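Local coordinates for protein transcriptional regulator ComR (Streptococcus vestibularis F0396, PDB 6HU8) that probably binds DNA and regulates transcription of competence genes in response to a signalling peptide, as a member of the RNPP family, at residues A30-T33 / V34-I38; A205-N208 / D209-I213. All coordinates share one frame; numbering follows the deposited sequence.

Contact 1. Residues A30-T33 / V34-I38; sequences AELT and VRQLI
Thr33 and Gln36 meet because two first torsions bring OG1 of Thr33 and the side chain of Gln36 together: OG1 sits between its own backbone N and carbonyl carbon (chi1 68°), facing the first turn of helix 34-41, while CG of Gln36 lies beside its backbone N (chi1 -79°) and the extended chain beyond it reaches back to the residue before the helix. The result is a capping box. Gln36 N donates to Thr33 OG1 at 3.2 Å, and in return Thr33 N donates to Gln36 OE1 at 2.9 Å, approaching from above the amide's carbonyl plane, 49° out of it. Threonine suits the N-cap because its short hydroxyl can accept from a first-turn amide for which Leu32 O, four residues back, is not placed as a helical acceptor; glutamine is long enough to close the reciprocal bond. Helical pairing then begins with Leu37 N to Thr33 O, 2.9 Å. Leu32 runs alongside Gln36 in the opposite direction, CD1 3.7 Å from Gln36 OE1, and its CD2 packs against CB of Leu37 at 3.9 Å. Leu32 also reaches Ile55, and Leu37 Ile11, so both belong to the helix-turn-helix core. The Thr33 hydroxyl probably gives its proton to Asp147 OD2, which would fix its rotation. Gln36 OE1 takes a second N-H, from Gln151 NE2, and the two donors hold the amide's orientation. The cap's hydrogen bonds and Arg35's salt bridges to Glu146 and Asp147 thus join the helix-turn-helix region to helix 139-152.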
ATOM      1  N   ALA A  30      -7.265 -11.023  14.228  1.00 37.16           N
ATOM      2  CA  ALA A  30      -5.988 -10.557  13.688  1.00 39.37           C
ATOM      3  C   ALA A  30      -5.590 -11.293  12.415  1.00 37.52           C
ATOM      4  O   ALA A  30      -4.854 -10.733  11.594  1.00 36.57           O
ATOM      5  CB  ALA A  30      -4.874 -10.679  14.728  1.00 42.01           C
ATOM      6  N   GLU A  31      -6.058 -12.531  12.237  1.00 35.38           N
ATOM      7  CA  GLU A  31      -5.634 -13.321  11.078  1.00 39.63           C
ATOM      8  C   GLU A  31      -6.775 -13.563  10.109  1.00 37.04           C
ATOM      9  O   GLU A  31      -6.569 -13.687   8.897  1.00 35.96           O
ATOM     10  CB  GLU A  31      -5.028 -14.650  11.542  1.00 33.81           C
ATOM     11  CG  GLU A  31      -3.681 -14.414  12.227  1.00 43.03           C
ATOM     12  CD  GLU A  31      -3.027 -15.672  12.761  1.00 52.50           C
ATOM     13  OE1 GLU A  31      -3.481 -16.180  13.809  1.00 58.02           O
ATOM     14  OE2 GLU A  31      -2.055 -16.146  12.137  1.00 56.96           O
ATOM     15  N   LEU A  32      -7.982 -13.630  10.657  1.00 34.44           N
ATOM     16  CA  LEU A  32      -9.193 -13.809   9.870  1.00 33.34           C
ATOM     17  C   LEU A  32     -10.352 -13.103  10.563  1.00 37.16           C
ATOM     18  O   LEU A  32     -10.556 -13.282  11.767  1.00 34.75           O
ATOM     19  CB  LEU A  32      -9.521 -15.289   9.706  1.00 32.30           C
ATOM     20  CG  LEU A  32     -10.689 -15.572   8.769  1.00 33.54           C
ATOM     21  CD1 LEU A  32     -10.237 -15.305   7.341  1.00 34.98           C
ATOM     22  CD2 LEU A  32     -11.156 -17.006   8.932  1.00 32.94           C
ATOM     23  N   THR A  33     -11.102 -12.293   9.829  1.00 32.65           N
ATOM     24  CA  THR A  33     -12.257 -11.631  10.434  1.00 33.47           C
ATOM     25  C   THR A  33     -13.524 -12.384  10.078  1.00 35.30           C
ATOM     26  O   THR A  33     -13.545 -13.203   9.153  1.00 32.86           O
ATOM     27  CB  THR A  33     -12.402 -10.166   9.983  1.00 37.35           C
ATOM     28  OG1 THR A  33     -12.758 -10.122   8.593  1.00 34.89           O
ATOM     29  CG2 THR A  33     -11.088  -9.393  10.199  1.00 35.94           C
ATOM     30  N   VAL A  34     -14.596 -12.092  10.798  1.00 33.11           N
ATOM     31  CA  VAL A  34     -15.846 -12.760  10.536  1.00 33.51           C
ATOM     32  C   VAL A  34     -16.315 -12.500   9.102  1.00 32.43           C
ATOM     33  O   VAL A  34     -16.776 -13.418   8.426  1.00 31.15           O
ATOM     34  CB  VAL A  34     -16.918 -12.316  11.572  1.00 30.28           C
ATOM     35  CG1 VAL A  34     -18.301 -12.703  11.115  1.00 32.96           C
ATOM     36  CG2 VAL A  34     -16.578 -12.941  12.935  1.00 31.90           C
ATOM     37  N   ARG A  35     -16.188 -11.261   8.622  1.00 28.78           N
ATOM     38  CA  ARG A  35     -16.720 -10.962   7.294  1.00 30.56           C
ATOM     39  C   ARG A  35     -15.842 -11.592   6.204  1.00 35.21           C
ATOM     40  O   ARG A  35     -16.351 -12.011   5.165  1.00 32.43           O
ATOM     41  CB  ARG A  35     -16.838  -9.456   7.077  1.00 32.21           C
ATOM     42  CG  ARG A  35     -17.950  -8.811   7.898  1.00 31.73           C
ATOM     43  CD  ARG A  35     -18.086  -7.328   7.571  1.00 36.13           C
ATOM     44  NE  ARG A  35     -16.944  -6.571   8.067  1.00 36.74           N
ATOM     45  CZ  ARG A  35     -16.788  -5.256   7.930  1.00 41.02           C
ATOM     46  NH1 ARG A  35     -17.709  -4.521   7.312  1.00 40.09           N
ATOM     47  NH2 ARG A  35     -15.703  -4.675   8.416  1.00 36.46           N
ATOM     48  N   GLN A  36     -14.538 -11.660   6.458  1.00 29.22           N
ATOM     49  CA  GLN A  36     -13.617 -12.399   5.581  1.00 33.79           C
ATOM     50  C   GLN A  36     -14.025 -13.869   5.491  1.00 32.75           C
ATOM     51  O   GLN A  36     -14.109 -14.432   4.406  1.00 34.95           O
ATOM     52  CB  GLN A  36     -12.177 -12.278   6.091  1.00 33.61           C
ATOM     53  CG  GLN A  36     -11.491 -10.946   5.747  1.00 33.42           C
ATOM     54  CD  GLN A  36     -10.234 -10.737   6.536  1.00 32.29           C
ATOM     55  OE1 GLN A  36      -9.845 -11.593   7.331  1.00 35.40           O
ATOM     56  NE2 GLN A  36      -9.585  -9.596   6.335  1.00 31.75           N
ATOM     57  N   LEU A  37     -14.282 -14.494   6.638  1.00 34.36           N
ATOM     58  CA  LEU A  37     -14.748 -15.891   6.657  1.00 32.74           C
ATOM     59  C   LEU A  37     -16.075 -16.056   5.917  1.00 34.49           C
ATOM     60  O   LEU A  37     -16.215 -16.949   5.091  1.00 33.55           O
ATOM     61  CB  LEU A  37     -14.879 -16.409   8.102  1.00 29.49           C
ATOM     62  CG  LEU A  37     -15.401 -17.858   8.249  1.00 35.42           C
ATOM     63  CD1 LEU A  37     -14.538 -18.857   7.467  1.00 34.61           C
ATOM     64  CD2 LEU A  37     -15.449 -18.261   9.713  1.00 31.48           C
ATOM     65  N   ILE A  38     -17.060 -15.209   6.207  1.00 32.55           N
ATOM     66  CA  ILE A  38     -18.333 -15.287   5.480  1.00 35.32           C
ATOM     67  C   ILE A  38     -18.211 -15.231   3.939  1.00 34.13           C
ATOM     68  O   ILE A  38     -18.894 -15.973   3.241  1.00 34.33           O
ATOM     69  CB  ILE A  38     -19.290 -14.173   5.953  1.00 38.85           C
ATOM     70  CG1 ILE A  38     -19.757 -14.489   7.376  1.00 32.23           C
ATOM     71  CG2 ILE A  38     -20.523 -14.106   5.075  1.00 40.47           C
ATOM     72  CD1 ILE A  38     -20.510 -13.338   8.039  1.00 36.20           C
TER

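Contact 2. Residues A205-N208 / D209-I213; sequences ALFN and DLMAI
Met211 lies alongside Phe207, one turn earlier on helix 200-219. Its CB rests beside two backbone oxygens, 3.7 Å from both Phe207 O and Asn208 O. CG comes next, lying beside the backbone N of Met211 (chi1 -75°), and makes the tightest contact between side chains here, 3.4 Å from Phe207 CE2. The chain then bends at chi2 and chi3, and SD comes to lie by the far end of the ring, 3.9 Å from Phe207 CZ. This is a Met-aromatic contact, with the sulfur 4.6 Å from the ring centroid and oblique to it, 43° off the normal. The flexible, polarisable thioether suits a place where it must follow the outline of a rigid ring, and the two side chains point the same way. In a tetratricopeptide fold, antiparallel helix pairs stack side by side into a superhelical array, so a helix such as 200-219 is covered on several sides: Phe207 meets Tyr245 and Leu233, and Met211 touches Leu252. On another face Leu206 and Leu210 pair, CG to CD1 at 4.1 Å, and both reach Val191; branched chains suit this largely aliphatic side, where Leu206 also meets Leu163. The backbone is regular alpha helix, with Met211 N bonded to Phe207 O at 2.8 Å. Asp209 packs on Ile166, and its OD1 comes close to Asp167 OD1; two carboxylates so near would be expected to raise the pKa of one of them.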
ATOM      1  N   ALA A 205       6.843   0.670  -2.898  1.00 37.93           N
ATOM      2  CA  ALA A 205       5.634   0.797  -2.093  1.00 38.91           C
ATOM      3  C   ALA A 205       5.967   1.504  -0.796  1.00 38.08           C
ATOM      4  O   ALA A 205       5.222   2.370  -0.344  1.00 36.78           O
ATOM      5  CB  ALA A 205       4.995  -0.579  -1.819  1.00 31.52           C
ATOM      6  N   LEU A 206       7.088   1.141  -0.191  1.00 36.47           N
ATOM      7  CA  LEU A 206       7.493   1.782   1.059  1.00 38.46           C
ATOM      8  C   LEU A 206       7.830   3.261   0.836  1.00 42.71           C
ATOM      9  O   LEU A 206       7.468   4.141   1.645  1.00 36.38           O
ATOM     10  CB  LEU A 206       8.686   1.038   1.668  1.00 38.40           C
ATOM     11  CG  LEU A 206       9.317   1.643   2.923  1.00 43.68           C
ATOM     12  CD1 LEU A 206       8.364   1.566   4.106  1.00 44.53           C
ATOM     13  CD2 LEU A 206      10.665   0.989   3.244  1.00 44.46           C
ATOM     14  N   PHE A 207       8.514   3.539  -0.271  1.00 39.12           N
ATOM     15  CA  PHE A 207       8.863   4.912  -0.591  1.00 38.81           C
ATOM     16  C   PHE A 207       7.596   5.761  -0.753  1.00 38.89           C
ATOM     17  O   PHE A 207       7.514   6.876  -0.237  1.00 41.96           O
ATOM     18  CB  PHE A 207       9.712   4.977  -1.863  1.00 41.37           C
ATOM     19  CG  PHE A 207      10.135   6.367  -2.224  1.00 36.61           C
ATOM     20  CD1 PHE A 207      11.267   6.919  -1.658  1.00 39.50           C
ATOM     21  CD2 PHE A 207       9.387   7.128  -3.110  1.00 37.53           C
ATOM     22  CE1 PHE A 207      11.661   8.220  -1.975  1.00 42.44           C
ATOM     23  CE2 PHE A 207       9.761   8.421  -3.426  1.00 38.55           C
ATOM     24  CZ  PHE A 207      10.897   8.974  -2.855  1.00 43.18           C
ATOM     25  N   ASN A 208       6.607   5.229  -1.462  1.00 38.13           N
ATOM     26  CA  ASN A 208       5.378   5.974  -1.711  1.00 39.84           C
ATOM     27  C   ASN A 208       4.558   6.193  -0.431  1.00 40.49           C
ATOM     28  O   ASN A 208       3.895   7.219  -0.274  1.00 38.27           O
ATOM     29  CB  ASN A 208       4.542   5.248  -2.768  1.00 39.49           C
ATOM     30  CG  ASN A 208       5.092   5.443  -4.164  1.00 44.49           C
ATOM     31  OD1 ASN A 208       5.704   6.473  -4.452  1.00 45.54           O
ATOM     32  ND2 ASN A 208       4.885   4.461  -5.040  1.00 42.42           N
ATOM     33  N   ASP A 209       4.602   5.228   0.483  1.00 37.28           N
ATOM     34  CA  ASP A 209       3.984   5.431   1.790  1.00 37.06           C
ATOM     35  C   ASP A 209       4.708   6.510   2.583  1.00 37.75           C
ATOM     36  O   ASP A 209       4.087   7.317   3.254  1.00 37.86           O
ATOM     37  CB  ASP A 209       3.981   4.142   2.592  1.00 34.24           C
ATOM     38  CG  ASP A 209       2.874   3.209   2.174  1.00 39.00           C
ATOM     39  OD1 ASP A 209       2.138   3.547   1.225  1.00 38.57           O
ATOM     40  OD2 ASP A 209       2.752   2.147   2.799  1.00 38.31           O
ATOM     41  N   LEU A 210       6.028   6.493   2.533  1.00 35.91           N
ATOM     42  CA  LEU A 210       6.805   7.530   3.209  1.00 35.00           C
ATOM     43  C   LEU A 210       6.511   8.907   2.606  1.00 36.27           C
ATOM     44  O   LEU A 210       6.388   9.902   3.334  1.00 36.02           O
ATOM     45  CB  LEU A 210       8.289   7.193   3.129  1.00 38.65           C
ATOM     46  CG  LEU A 210       8.724   6.047   4.043  1.00 36.60           C
ATOM     47  CD1 LEU A 210      10.095   5.555   3.661  1.00 41.42           C
ATOM     48  CD2 LEU A 210       8.709   6.512   5.479  1.00 41.29           C
ATOM     49  N   MET A 211       6.391   8.978   1.278  1.00 36.76           N
ATOM     50  CA  MET A 211       6.049  10.255   0.657  1.00 34.19           C
ATOM     51  C   MET A 211       4.707  10.752   1.168  1.00 35.47           C
ATOM     52  O   MET A 211       4.557  11.952   1.436  1.00 36.14           O
ATOM     53  CB  MET A 211       6.032  10.159  -0.874  1.00 34.49           C
ATOM     54  CG  MET A 211       7.444  10.110  -1.522  1.00 36.89           C
ATOM     55  SD  MET A 211       8.424  11.626  -1.418  1.00 39.14           S
ATOM     56  CE  MET A 211       7.675  12.597  -2.730  1.00 30.98           C
ATOM     57  N   ALA A 212       3.743   9.836   1.294  1.00 34.35           N
ATOM     58  CA  ALA A 212       2.393  10.164   1.777  1.00 36.10           C
ATOM     59  C   ALA A 212       2.412  10.717   3.200  1.00 36.51           C
ATOM     60  O   ALA A 212       1.707  11.672   3.510  1.00 36.13           O
ATOM     61  CB  ALA A 212       1.467   8.915   1.712  1.00 39.45           C
ATOM     62  N   ILE A 213       3.199  10.082   4.060  1.00 35.05           N
ATOM     63  CA  ILE A 213       3.404  10.527   5.434  1.00 34.68           C
ATOM     64  C   ILE A 213       3.948  11.958   5.482  1.00 39.26           C
ATOM     65  O   ILE A 213       3.475  12.799   6.248  1.00 38.30           O
ATOM     66  CB  ILE A 213       4.374   9.561   6.150  1.00 38.35           C
ATOM     67  CG1 ILE A 213       3.691   8.203   6.378  1.00 35.24           C
ATOM     68  CG2 ILE A 213       4.922  10.168   7.431  1.00 32.68           C
ATOM     69  CD1 ILE A 213       4.629   7.077   6.774  1.00 37.68           C
TER

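How the contacts relate
Contact 1 and contact 2 lie in different family regions, helix-turn-helix and tetratricopeptide, their centres 28 Å apart and their nearest atoms about 17 Å apart; they share no helix and do not touch. Contact 1 stands 20 Å from the centre of the chain and is only partly buried; contact 2, at 9 Å, is a buried contact. Their chemistry follows their places. Where a helix starts, amides need acceptors, and polar side chains supply them, helped by residues of the tetratricopeptide region. Midway along a helix the backbone satisfies itself, which lets mainly aromatic, thioether and aliphatic groups pack against the surrounding helices, with Asp209 a polar exception.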